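Local coordinates for protein mannan endo-1,6-alpha-mannosidase (Chaetomium thermophilum, PDB 6RY0) that probably acts on alpha-1,6-mannosidic linkages as a glycoside hydrolase family 76 enzyme and probably helps transfer GPI-anchored glycoproteins into the fungal cell wall, at residues A[300-305]-A[372-376]; A[369-373]-A[391-395]. All blocks are in the same frame, centred on the assembly; numbering follows the deposited sequence. Where two conformers were deposited one is given.

Interaction 1. Residues A[300-305]-A[372-376]; sequences KDGVVF and YWKSG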
ATOM      1  N   LYS A 300       0.164  10.673 -17.416  1.00 11.25           N
ATOM      2  CA  LYS A 300       0.405  10.945 -18.823  1.00 13.12           C
ATOM      3  C   LYS A 300      -0.938  11.174 -19.475  1.00 15.77           C
ATOM      4  O   LYS A 300      -1.780  10.285 -19.527  1.00 16.94           O
ATOM      5  CB  LYS A 300       1.122   9.761 -19.437  1.00 14.97           C
ATOM      6  CG  LYS A 300       2.514   9.708 -18.838  1.00 17.53           C
ATOM      7  CD  LYS A 300       3.501   8.839 -19.516  1.00 19.11           C
ATOM      8  CE  LYS A 300       4.786   8.773 -18.768  1.00 19.26           C
ATOM      9  NZ  LYS A 300       5.513  10.078 -18.802  1.00 19.50           N
ATOM     10  N   ASP A 301      -1.159  12.402 -19.931  0.71 17.30           N
ATOM     11  CA  ASP A 301      -2.471  12.779 -20.423  0.71 19.16           C
ATOM     12  C   ASP A 301      -3.572  12.349 -19.451  0.71 18.27           C
ATOM     13  O   ASP A 301      -4.603  11.825 -19.875  0.71 19.17           O
ATOM     14  CB  ASP A 301      -2.727  12.198 -21.838  0.71 21.72           C
ATOM     15  CG  ASP A 301      -1.552  12.471 -22.856  0.71 23.38           C
ATOM     16  OD1 ASP A 301      -1.008  13.589 -22.868  0.71 24.16           O
ATOM     17  OD2 ASP A 301      -1.173  11.592 -23.678  0.71 23.63           O
ATOM     18  N   GLY A 302      -3.332  12.539 -18.154  1.00 16.48           N
ATOM     19  CA  GLY A 302      -4.351  12.276 -17.179  1.00 13.89           C
ATOM     20  C   GLY A 302      -4.464  10.824 -16.713  1.00 11.36           C
ATOM     21  O   GLY A 302      -5.407  10.526 -15.992  1.00 10.61           O
ATOM     22  N   VAL A 303      -3.518   9.953 -17.062  1.00 10.56           N
ATOM     23  CA  VAL A 303      -3.631   8.546 -16.740  1.00  9.48           C
ATOM     24  C   VAL A 303      -2.371   8.085 -16.032  1.00  8.77           C
ATOM     25  O   VAL A 303      -1.249   8.342 -16.501  1.00  9.63           O
ATOM     26  CB  VAL A 303      -3.860   7.721 -18.011  1.00 10.47           C
ATOM     27  CG1 VAL A 303      -4.078   6.255 -17.629  1.00 10.53           C
ATOM     28  CG2 VAL A 303      -5.063   8.275 -18.798  1.00 11.65           C
ATOM     29  N   VAL A 304      -2.525   7.372 -14.922  1.00  8.51           N
ATOM     30  CA  VAL A 304      -1.360   6.858 -14.213  1.00  8.79           C
ATOM     31  C   VAL A 304      -0.605   5.849 -15.098  1.00  9.13           C
ATOM     32  O   VAL A 304      -1.212   5.035 -15.804  1.00 11.16           O
ATOM     33  CB  VAL A 304      -1.788   6.220 -12.886  1.00  9.24           C
ATOM     34  CG1 VAL A 304      -2.656   5.019 -13.129  1.00 10.53           C
ATOM     35  CG2 VAL A 304      -0.586   5.909 -12.015  1.00 11.94           C
ATOM     36  N   PHE A 305       0.715   5.876 -15.020  1.00  8.12           N
ATOM     37  CA  PHE A 305       1.573   5.133 -15.919  1.00  8.59           C
ATOM     38  C   PHE A 305       2.792   4.665 -15.128  1.00  8.19           C
ATOM     39  O   PHE A 305       3.487   5.498 -14.511  1.00  8.88           O
ATOM     40  CB  PHE A 305       1.971   6.023 -17.103  1.00  9.54           C
ATOM     41  CG  PHE A 305       2.663   5.309 -18.197  1.00 11.41           C
ATOM     42  CD1 PHE A 305       4.006   5.134 -18.181  1.00 12.43           C
ATOM     43  CD2 PHE A 305       1.939   4.798 -19.269  1.00 14.06           C
ATOM     44  CE1 PHE A 305       4.629   4.467 -19.253  1.00 13.72           C
ATOM     45  CE2 PHE A 305       2.545   4.177 -20.321  1.00 15.36           C
ATOM     46  CZ  PHE A 305       3.867   3.989 -20.302  1.00 14.89           C
ATOM     47  N   TYR A 372      -2.743  -1.731 -19.172  1.00  8.07           N
ATOM     48  CA  TYR A 372      -2.163  -0.675 -20.013  1.00  8.41           C
ATOM     49  C   TYR A 372      -3.218   0.381 -20.274  1.00  8.42           C
ATOM     50  O   TYR A 372      -3.719   0.579 -21.402  1.00  9.34           O
ATOM     51  CB  TYR A 372      -1.560  -1.308 -21.297  1.00  9.22           C
ATOM     52  CG  TYR A 372      -0.412  -2.258 -20.953  1.00  8.86           C
ATOM     53  CD1 TYR A 372      -0.668  -3.568 -20.610  1.00  9.47           C
ATOM     54  CD2 TYR A 372       0.901  -1.828 -20.928  1.00  9.52           C
ATOM     55  CE1 TYR A 372       0.336  -4.436 -20.248  1.00  9.43           C
ATOM     56  CE2 TYR A 372       1.928  -2.684 -20.567  1.00  9.97           C
ATOM     57  CZ  TYR A 372       1.642  -3.986 -20.218  1.00 10.16           C
ATOM     58  OH  TYR A 372       2.671  -4.818 -19.868  1.00 11.36           O
ATOM     59  N   TRP A 373      -3.579   1.086 -19.202  1.00  8.17           N
ATOM     60  CA  TRP A 373      -4.702   2.008 -19.255  1.00  8.40           C
ATOM     61  C   TRP A 373      -4.449   3.154 -20.234  1.00  8.12           C
ATOM     62  O   TRP A 373      -5.311   3.501 -21.041  1.00  9.32           O
ATOM     63  CB  TRP A 373      -5.023   2.552 -17.863  1.00  8.19           C
ATOM     64  CG  TRP A 373      -5.272   1.529 -16.801  1.00  8.19           C
ATOM     65  CD1 TRP A 373      -5.402   0.174 -16.934  1.00  7.99           C
ATOM     66  CD2 TRP A 373      -5.400   1.811 -15.408  1.00  7.97           C
ATOM     67  NE1 TRP A 373      -5.603  -0.406 -15.698  1.00  8.48           N
ATOM     68  CE2 TRP A 373      -5.599   0.575 -14.742  1.00  8.38           C
ATOM     69  CE3 TRP A 373      -5.394   2.986 -14.658  1.00  8.60           C
ATOM     70  CZ2 TRP A 373      -5.783   0.483 -13.366  1.00  8.87           C
ATOM     71  CZ3 TRP A 373      -5.570   2.896 -13.283  1.00  8.81           C
ATOM     72  CH2 TRP A 373      -5.766   1.642 -12.658  1.00  9.22           C
ATOM     73  N   LYS A 374      -3.269   3.747 -20.146  1.00  8.75           N
ATOM     74  CA  LYS A 374      -2.955   4.868 -21.026  1.00 10.28           C
ATOM     75  C   LYS A 374      -3.096   4.482 -22.500  1.00 10.27           C
ATOM     76  O   LYS A 374      -3.551   5.292 -23.301  1.00 11.86           O
ATOM     77  CB  LYS A 374      -1.566   5.390 -20.730  1.00 11.46           C
ATOM     78  CG  LYS A 374      -1.108   6.552 -21.660  1.00 13.65           C
ATOM     79  CD  LYS A 374      -1.984   7.841 -21.610  1.00 16.23           C
ATOM     80  CE  LYS A 374      -1.491   8.929 -22.562  1.00 19.18           C
ATOM     81  NZ  LYS A 374      -1.796   8.776 -24.002  1.00 22.71           N
ATOM     82  N   SER A 375      -2.719   3.261 -22.845  1.00 10.69           N
ATOM     83  CA  SER A 375      -2.769   2.805 -24.240  1.00 11.75           C
ATOM     84  C   SER A 375      -4.153   2.786 -24.812  1.00 11.44           C
ATOM     85  O   SER A 375      -4.325   2.778 -26.028  1.00 13.33           O
ATOM     86  CB  SER A 375      -2.212   1.382 -24.378  1.00 12.47           C
ATOM     87  OG  SER A 375      -3.142   0.356 -24.025  1.00 12.43           O
ATOM     88  N   GLY A 376      -5.163   2.695 -23.970  1.00 11.85           N
ATOM     89  CA  GLY A 376      -6.536   2.671 -24.434  1.00 12.90           C
ATOM     90  C   GLY A 376      -7.074   1.335 -24.894  1.00 12.76           C
ATOM     91  O   GLY A 376      -8.219   1.281 -25.355  1.00 15.15           O
TER
HETATM   92  O   HOH W   1      -1.777   3.190 -17.711  1.00 10.02           O
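V304 and W373 meet at the buried end of this contact: CG1 of the valine lies 3.6 Å from CZ3 of the indole and nearly as close to CE3, approaching the six-membered ring obliquely. V303, the neighbouring residue of the short strand, packs against the backbone of the loop. Its CG1 comes 3.6 Å from K374 N and also touches CB of W373. Helix 342-358 backs this part through S352, against which both V303 and W373 pack. Between the two segments a water bridges the backbones, donating to V304 O at 2.7 Å and accepting from K374 N at 2.9 Å.

Toward solvent the contact is carried by one long side chain. K374 starts with CB at the edge of the F305 ring (3.8 Å to CD2) and runs along the type I' turn K300-V303, where its CD lies 3.2 Å from K300 O. Bends at chi2 (61°) and chi4 (77°) bring NZ to OD2 of the exposed D301, 2.9 Å away, in a salt bridge whose hydrogen bond is weak. With an alanine in place of K374, the D301 carboxylate would probably lose this charged mate, and K300 O and the flank of V303 would be uncovered. The contact joins a small hairpin to an inter-helix loop in a largely helical enzyme, consistent with the (alpha/alpha)6 barrel of its family. The methylenes of K374 pack over the turn while its ammonium group pairs with D301 at the surface, so the weak bond probably adds to the apolar contact rather than standing alone.

Interaction 2. Residues A[369-373]-A[391-395]; sequences CGFYW and EAMSV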
ATOM      1  N   CYS A 369     -10.085  -7.000 -17.052  1.00  8.08           N
ATOM      2  CA  CYS A 369      -9.225  -5.825 -16.948  1.00  8.26           C
ATOM      3  C   CYS A 369      -7.762  -6.156 -17.202  1.00  8.12           C
ATOM      4  O   CYS A 369      -7.196  -7.071 -16.620  1.00  9.12           O
ATOM      5  CB  CYS A 369      -9.346  -5.208 -15.556  1.00  8.44           C
ATOM      6  SG  CYS A 369     -10.957  -4.466 -15.159  1.00  8.27           S
ATOM      7  N   GLY A 370      -7.150  -5.306 -18.024  1.00  8.40           N
ATOM      8  CA  GLY A 370      -5.709  -5.294 -18.183  1.00  8.55           C
ATOM      9  C   GLY A 370      -5.079  -4.116 -17.460  1.00  7.78           C
ATOM     10  O   GLY A 370      -5.693  -3.461 -16.613  1.00  8.15           O
ATOM     11  N   PHE A 371      -3.812  -3.895 -17.794  1.00  8.05           N
ATOM     12  CA  PHE A 371      -2.927  -2.982 -17.096  1.00  7.98           C
ATOM     13  C   PHE A 371      -2.651  -1.702 -17.847  1.00  7.88           C
ATOM     14  O   PHE A 371      -2.282  -0.687 -17.235  1.00  8.21           O
ATOM     15  CB  PHE A 371      -1.581  -3.665 -16.881  1.00  7.69           C
ATOM     16  CG  PHE A 371      -0.590  -2.849 -16.088  1.00  8.01           C
ATOM     17  CD1 PHE A 371      -0.828  -2.556 -14.751  1.00  8.15           C
ATOM     18  CD2 PHE A 371       0.582  -2.395 -16.670  1.00  9.26           C
ATOM     19  CE1 PHE A 371       0.087  -1.842 -14.018  1.00  8.55           C
ATOM     20  CE2 PHE A 371       1.500  -1.689 -15.921  1.00  9.36           C
ATOM     21  CZ  PHE A 371       1.239  -1.396 -14.603  1.00  8.84           C
ATOM     22  N   TYR A 372      -2.743  -1.731 -19.172  1.00  8.07           N
ATOM     23  CA  TYR A 372      -2.163  -0.675 -20.013  1.00  8.41           C
ATOM     24  C   TYR A 372      -3.218   0.381 -20.274  1.00  8.42           C
ATOM     25  O   TYR A 372      -3.719   0.579 -21.402  1.00  9.34           O
ATOM     26  CB  TYR A 372      -1.560  -1.308 -21.297  1.00  9.22           C
ATOM     27  CG  TYR A 372      -0.412  -2.258 -20.953  1.00  8.86           C
ATOM     28  CD1 TYR A 372      -0.668  -3.568 -20.610  1.00  9.47           C
ATOM     29  CD2 TYR A 372       0.901  -1.828 -20.928  1.00  9.52           C
ATOM     30  CE1 TYR A 372       0.336  -4.436 -20.248  1.00  9.43           C
ATOM     31  CE2 TYR A 372       1.928  -2.684 -20.567  1.00  9.97           C
ATOM     32  CZ  TYR A 372       1.642  -3.986 -20.218  1.00 10.16           C
ATOM     33  OH  TYR A 372       2.671  -4.818 -19.868  1.00 11.36           O
ATOM     34  N   TRP A 373      -3.579   1.086 -19.202  1.00  8.17           N
ATOM     35  CA  TRP A 373      -4.702   2.008 -19.255  1.00  8.40           C
ATOM     36  C   TRP A 373      -4.449   3.154 -20.234  1.00  8.12           C
ATOM     37  O   TRP A 373      -5.311   3.501 -21.041  1.00  9.32           O
ATOM     38  CB  TRP A 373      -5.023   2.552 -17.863  1.00  8.19           C
ATOM     39  CG  TRP A 373      -5.272   1.529 -16.801  1.00  8.19           C
ATOM     40  CD1 TRP A 373      -5.402   0.174 -16.934  1.00  7.99           C
ATOM     41  CD2 TRP A 373      -5.400   1.811 -15.408  1.00  7.97           C
ATOM     42  NE1 TRP A 373      -5.603  -0.406 -15.698  1.00  8.48           N
ATOM     43  CE2 TRP A 373      -5.599   0.575 -14.742  1.00  8.38           C
ATOM     44  CE3 TRP A 373      -5.394   2.986 -14.658  1.00  8.60           C
ATOM     45  CZ2 TRP A 373      -5.783   0.483 -13.366  1.00  8.87           C
ATOM     46  CZ3 TRP A 373      -5.570   2.896 -13.283  1.00  8.81           C
ATOM     47  CH2 TRP A 373      -5.766   1.642 -12.658  1.00  9.22           C
ATOM     48  N   GLU A 391      -3.939  -6.434 -11.851  1.00  7.04           N
ATOM     49  CA  GLU A 391      -4.682  -5.539 -12.719  1.00  7.30           C
ATOM     50  C   GLU A 391      -6.104  -5.353 -12.202  1.00  6.88           C
ATOM     51  O   GLU A 391      -6.637  -4.242 -12.161  1.00  7.21           O
ATOM     52  CB  GLU A 391      -4.707  -6.099 -14.155  1.00  7.56           C
ATOM     53  CG  GLU A 391      -3.342  -6.190 -14.845  1.00  8.36           C
ATOM     54  CD  GLU A 391      -2.580  -7.474 -14.632  1.00  8.05           C
ATOM     55  OE1 GLU A 391      -2.699  -8.115 -13.560  1.00  8.57           O
ATOM     56  OE2 GLU A 391      -1.807  -7.807 -15.560  1.00  9.51           O
ATOM     57  N   ALA A 392      -6.733  -6.460 -11.816  1.00  6.89           N
ATOM     58  CA  ALA A 392      -8.080  -6.420 -11.264  1.00  6.87           C
ATOM     59  C   ALA A 392      -8.117  -5.612  -9.978  1.00  7.01           C
ATOM     60  O   ALA A 392      -9.038  -4.825  -9.736  1.00  7.01           O
ATOM     61  CB  ALA A 392      -8.580  -7.832 -11.049  1.00  7.78           C
ATOM     62  N   MET A 393      -7.106  -5.800  -9.130  0.53  6.72           N
ATOM     63  CA  MET A 393      -7.031  -5.070  -7.863  0.53  6.71           C
ATOM     64  C   MET A 393      -6.883  -3.565  -8.120  0.53  6.56           C
ATOM     65  O   MET A 393      -7.497  -2.739  -7.436  0.53  6.77           O
ATOM     66  CB  MET A 393      -5.839  -5.592  -7.053  0.53  7.61           C
ATOM     67  CG  MET A 393      -5.849  -5.139  -5.581  0.53  8.39           C
ATOM     68  SD  MET A 393      -4.350  -5.517  -4.650  0.53  9.32           S
ATOM     69  CE  MET A 393      -4.203  -7.261  -4.965  0.53 10.12           C
ATOM     70  N   SER A 394      -6.046  -3.223  -9.102  1.00  6.34           N
ATOM     71  CA  SER A 394      -5.807  -1.832  -9.413  1.00  6.62           C
ATOM     72  C   SER A 394      -7.032  -1.132  -9.966  1.00  6.62           C
ATOM     73  O   SER A 394      -7.278   0.027  -9.601  1.00  6.83           O
ATOM     74  CB  SER A 394      -4.600  -1.686 -10.344  1.00  7.04           C
ATOM     75  OG  SER A 394      -3.415  -2.004  -9.642  1.00  7.61           O
ATOM     76  N   VAL A 395      -7.806  -1.789 -10.837  1.00  6.32           N
ATOM     77  CA  VAL A 395      -9.014  -1.151 -11.328  1.00  6.42           C
ATOM     78  C   VAL A 395     -10.058  -1.036 -10.211  1.00  6.57           C
ATOM     79  O   VAL A 395     -10.723  -0.010 -10.090  1.00  6.81           O
ATOM     80  CB  VAL A 395      -9.588  -1.854 -12.560  1.00  6.89           C
ATOM     81  CG1 VAL A 395     -10.847  -1.136 -13.037  1.00  7.54           C
ATOM     82  CG2 VAL A 395      -8.533  -1.895 -13.664  1.00  7.18           C
TER
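The carbonyl oxygen of G370 is held between the W373 indole and the helix: NE1 donates to it over 3.2 Å, while CB of E391 touches it at 3.7 Å. The N-H...O angle is 142°, and the oxygen lies in the plane of the indole, so this bond within the loop helps fix the rotation of the ring. The ring then reaches the helix with its benzo end. CZ2 lies 3.6 Å from CG2 of V395, the two side chains running past one another in opposing senses, and S394 O lies at the ring edge, near its plane, beside CH2.

The same valine methyl also serves the loop's first residue: SG of C369 stands 3.8 Å from V395 CG2. Since that sulfur is disulfide-bonded to C360, the valine packs against a crosslink that ties the loop to the chain just beyond helix 342-358. One turn earlier on the helix, E391 uses its aliphatic part. CB sits 3.6 Å from C369 O; CG, anti to the carbonyl carbon (chi1 -64°), lies 3.7 Å from CB of F371, and the chain then bends at chi2. No hydrogen bond joins the two segments directly, and the touching residues are all buried.

Polar groups at the margins are met from elsewhere: S394 OG by L321 O, and F371 O by NZ of K324, which also makes cation-pi contacts with F371 and W373. On the flank, L43 of helix 33-48 packs on both C369 and V395, while A355 and A356 of helix 342-358 lie against W373, wedging this inter-helix loop between these two helices and helix 389-401.

How the interactions relate
Following the chain, segment 300-305 forms the small hairpin after helix 281-298; helices 323-337 and 342-358 come next, and the loop 369-376 then leads toward helix 389-401. Interaction 1 closes the longer circuit, 66 residues, bringing the loop back to the hairpin. Interaction 2 closes a short one of 17 residues, folding the same loop onto the start of the helix that follows it. The two spans cross slightly rather than nest, their loop segments sharing Y372 and W373, with centres about 11 Å apart. W373 takes part in both, turning one part of its indole to the hairpin and another to helix 389-401, which links these elements through a loop without regular structure.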